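Protein argonaute (Marinitoga piezophila, PDB 5I4A) uses short guide RNAs with a 5'-hydroxyl end to bind complementary single-stranded DNA or RNA targets and cleave them, and may defend against mobile genetic elements. Local coordinates at residues A[152-157]-A[226-231]. Residues are numbered along the deposited sequence; the frame is centred on the assembly and turned at random.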
loop_
_atom_site.group_PDB
_atom_site.type_symbol
_atom_site.label_atom_id
_atom_site.label_comp_id
_atom_site.label_asym_id
_atom_site.label_seq_id
_atom_site.Cartn_x
_atom_site.Cartn_y
_atom_site.Cartn_z
ATOM N N PHE A 152 17.623 -2.368 5.724
ATOM C CA PHE A 152 18.799 -1.571 5.419
ATOM C C PHE A 152 18.393 -0.177 4.968
ATOM O O PHE A 152 17.362 0.012 4.317
ATOM C CB PHE A 152 19.666 -2.238 4.349
ATOM C CG PHE A 152 20.625 -3.242 4.904
ATOM C CD1 PHE A 152 21.870 -2.845 5.357
ATOM C CD2 PHE A 152 20.277 -4.578 4.998
ATOM C CE1 PHE A 152 22.759 -3.763 5.881
ATOM C CE2 PHE A 152 21.160 -5.502 5.526
ATOM C CZ PHE A 152 22.404 -5.092 5.965
ATOM N N THR A 153 19.224 0.795 5.332
ATOM C CA THR A 153 19.089 2.173 4.893
ATOM C C THR A 153 20.394 2.586 4.236
ATOM O O THR A 153 21.468 2.425 4.829
ATOM C CB THR A 153 18.766 3.108 6.060
ATOM O OG1 THR A 153 17.746 2.523 6.877
ATOM C CG2 THR A 153 18.277 4.452 5.545
ATOM N N PHE A 154 20.305 3.097 3.016
ATOM C CA PHE A 154 21.472 3.511 2.252
ATOM C C PHE A 154 21.519 5.032 2.232
ATOM O O PHE A 154 20.625 5.680 1.676
ATOM C CB PHE A 154 21.428 2.924 0.842
ATOM C CG PHE A 154 21.296 1.427 0.829
ATOM C CD1 PHE A 154 22.413 0.620 0.964
ATOM C CD2 PHE A 154 20.054 0.827 0.715
ATOM C CE1 PHE A 154 22.294 -0.757 0.967
ATOM C CE2 PHE A 154 19.929 -0.549 0.720
ATOM C CZ PHE A 154 21.050 -1.342 0.847
ATOM N N LEU A 155 22.550 5.593 2.857
ATOM C CA LEU A 155 22.684 7.030 3.027
ATOM C C LEU A 155 24.043 7.484 2.519
ATOM O O LEU A 155 25.005 6.709 2.490
ATOM C CB LEU A 155 22.528 7.440 4.499
ATOM C CG LEU A 155 21.237 7.056 5.223
ATOM C CD1 LEU A 155 21.391 7.286 6.717
ATOM C CD2 LEU A 155 20.057 7.844 4.680
ATOM N N SER A 156 24.115 8.751 2.122
ATOM C CA SER A 156 25.391 9.331 1.736
ATOM C C SER A 156 26.323 9.380 2.938
ATOM O O SER A 156 25.907 9.693 4.057
ATOM C CB SER A 156 25.191 10.737 1.166
ATOM O OG SER A 156 24.713 11.626 2.158
ATOM N N LYS A 157 27.595 9.054 2.699
ATOM C CA LYS A 157 28.580 9.062 3.775
ATOM C C LYS A 157 28.825 10.471 4.301
ATOM O O LYS A 157 29.133 10.645 5.486
ATOM C CB LYS A 157 29.883 8.436 3.278
ATOM C CG LYS A 157 30.998 8.365 4.306
ATOM C CD LYS A 157 32.230 7.715 3.700
ATOM C CE LYS A 157 33.381 7.670 4.689
ATOM N NZ LYS A 157 34.565 6.986 4.099
ATOM N N HIS A 226 21.014 -5.407 -3.959
ATOM C CA HIS A 226 20.265 -6.659 -4.012
ATOM C C HIS A 226 20.985 -7.771 -3.259
ATOM O O HIS A 226 20.354 -8.537 -2.522
ATOM C CB HIS A 226 20.018 -7.062 -5.465
ATOM C CG HIS A 226 19.023 -6.196 -6.173
ATOM N ND1 HIS A 226 17.934 -5.640 -5.537
ATOM C CD2 HIS A 226 18.952 -5.790 -7.463
ATOM C CE1 HIS A 226 17.234 -4.930 -6.402
ATOM N NE2 HIS A 226 17.831 -5.004 -7.579
ATOM N N GLU A 227 22.306 -7.881 -3.435
ATOM C CA GLU A 227 23.071 -8.909 -2.734
ATOM C C GLU A 227 22.906 -8.782 -1.225
ATOM O O GLU A 227 22.635 -9.769 -0.530
ATOM C CB GLU A 227 24.548 -8.817 -3.117
ATOM C CG GLU A 227 24.890 -9.480 -4.438
ATOM C CD GLU A 227 26.167 -8.938 -5.048
ATOM O OE1 GLU A 227 26.804 -8.060 -4.424
ATOM O OE2 GLU A 227 26.530 -9.384 -6.157
ATOM N N ILE A 228 23.065 -7.564 -0.703
ATOM C CA ILE A 228 22.939 -7.330 0.733
ATOM C C ILE A 228 21.575 -7.781 1.235
ATOM O O ILE A 228 21.459 -8.412 2.292
ATOM C CB ILE A 228 23.197 -5.845 1.048
ATOM C CG1 ILE A 228 24.671 -5.516 0.829
ATOM C CG2 ILE A 228 22.769 -5.506 2.464
ATOM C CD1 ILE A 228 24.935 -4.052 0.676
ATOM N N TYR A 229 20.520 -7.481 0.478
ATOM C CA TYR A 229 19.179 -7.856 0.910
ATOM C C TYR A 229 18.949 -9.362 0.871
ATOM O O TYR A 229 18.081 -9.859 1.598
ATOM C CB TYR A 229 18.130 -7.152 0.048
ATOM C CG TYR A 229 17.524 -5.927 0.693
ATOM C CD1 TYR A 229 16.674 -6.044 1.786
ATOM C CD2 TYR A 229 17.790 -4.652 0.204
ATOM C CE1 TYR A 229 16.111 -4.929 2.379
ATOM C CE2 TYR A 229 17.228 -3.528 0.792
ATOM C CZ TYR A 229 16.390 -3.675 1.880
ATOM O OH TYR A 229 15.829 -2.566 2.471
ATOM N N LYS A 230 19.714 -10.102 0.061
ATOM C CA LYS A 230 19.394 -11.507 -0.185
ATOM C C LYS A 230 19.866 -12.413 0.954
ATOM O O LYS A 230 19.067 -13.151 1.544
ATOM C CB LYS A 230 19.990 -11.958 -1.523
ATOM C CG LYS A 230 19.537 -13.350 -1.935
ATOM C CD LYS A 230 20.375 -13.897 -3.077
ATOM C CE LYS A 230 19.822 -15.222 -3.588
ATOM N NZ LYS A 230 19.681 -16.245 -2.513
ATOM N N ASN A 231 21.162 -12.376 1.279
ATOM C CA ASN A 231 21.702 -13.266 2.299
ATOM C C ASN A 231 22.474 -12.478 3.353
ATOM O O ASN A 231 23.454 -12.979 3.918
ATOM C CB ASN A 231 22.591 -14.344 1.677
ATOM C CG ASN A 231 21.894 -15.080 0.542
ATOM O OD1 ASN A 231 22.181 -14.854 -0.640
ATOM N ND2 ASN A 231 20.970 -15.963 0.895
#
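Helix 222-231 of linker L2 packs against strand 143-156 of linker L1, in an antiparallel beta-sheet that continues into the PAZ domain, so this helix-on-sheet contact joins the two linkers of the PAZ lobe. The axes of the short segments, strand 152-156 and helix 226-231, run nearly antiparallel, at 162°. No hydrogen bond crosses the interface. Phe152 and Phe154, alternate residues of the strand, both direct their CB atoms toward the helix, whereas Thr153 between them turns away and hydrogen-bonds through OG1 with Thr132 OG1. Phe152 CB lies 4.3 Å from Tyr229 CZ. The first torsion sets CG beside the backbone N, anti to the carbonyl carbon (chi1 -85°), and the second, near perpendicular, turns one ring face to Ile228. All six ring carbons meet the same methyl: Ile228 CG2 stands over the ring centre, 3.5 Å from the centroid and 13° off its normal, a CH-pi contact. A flat aromatic ring suits this place because its whole face receives one methyl. A branched isoleucine suits its own because CG2 covers the Phe152 face, while CD1 reaches the edge of the Phe154 ring, 4.2 Å from CE1. An alanine in place of Phe152 would remove the whole ring, and would probably deprive Ile228 CG2 of its flat seat and loosen the packing with Phe119, which touches both side chains. Phe154 CE2 also meets Tyr229 CE2 at 4.0 Å, the two side chains crossing obliquely. Tyrosine fits the margin of this apolar patch, its ring carbons packing inward while its polar tip lies along the strand backbone. That tip, Tyr229 OH, ends 3.5 Å from Phe152 O and 3.7 Å from Phe152 N, a buried amide nitrogen that finds no hydrogen-bond partner in the model.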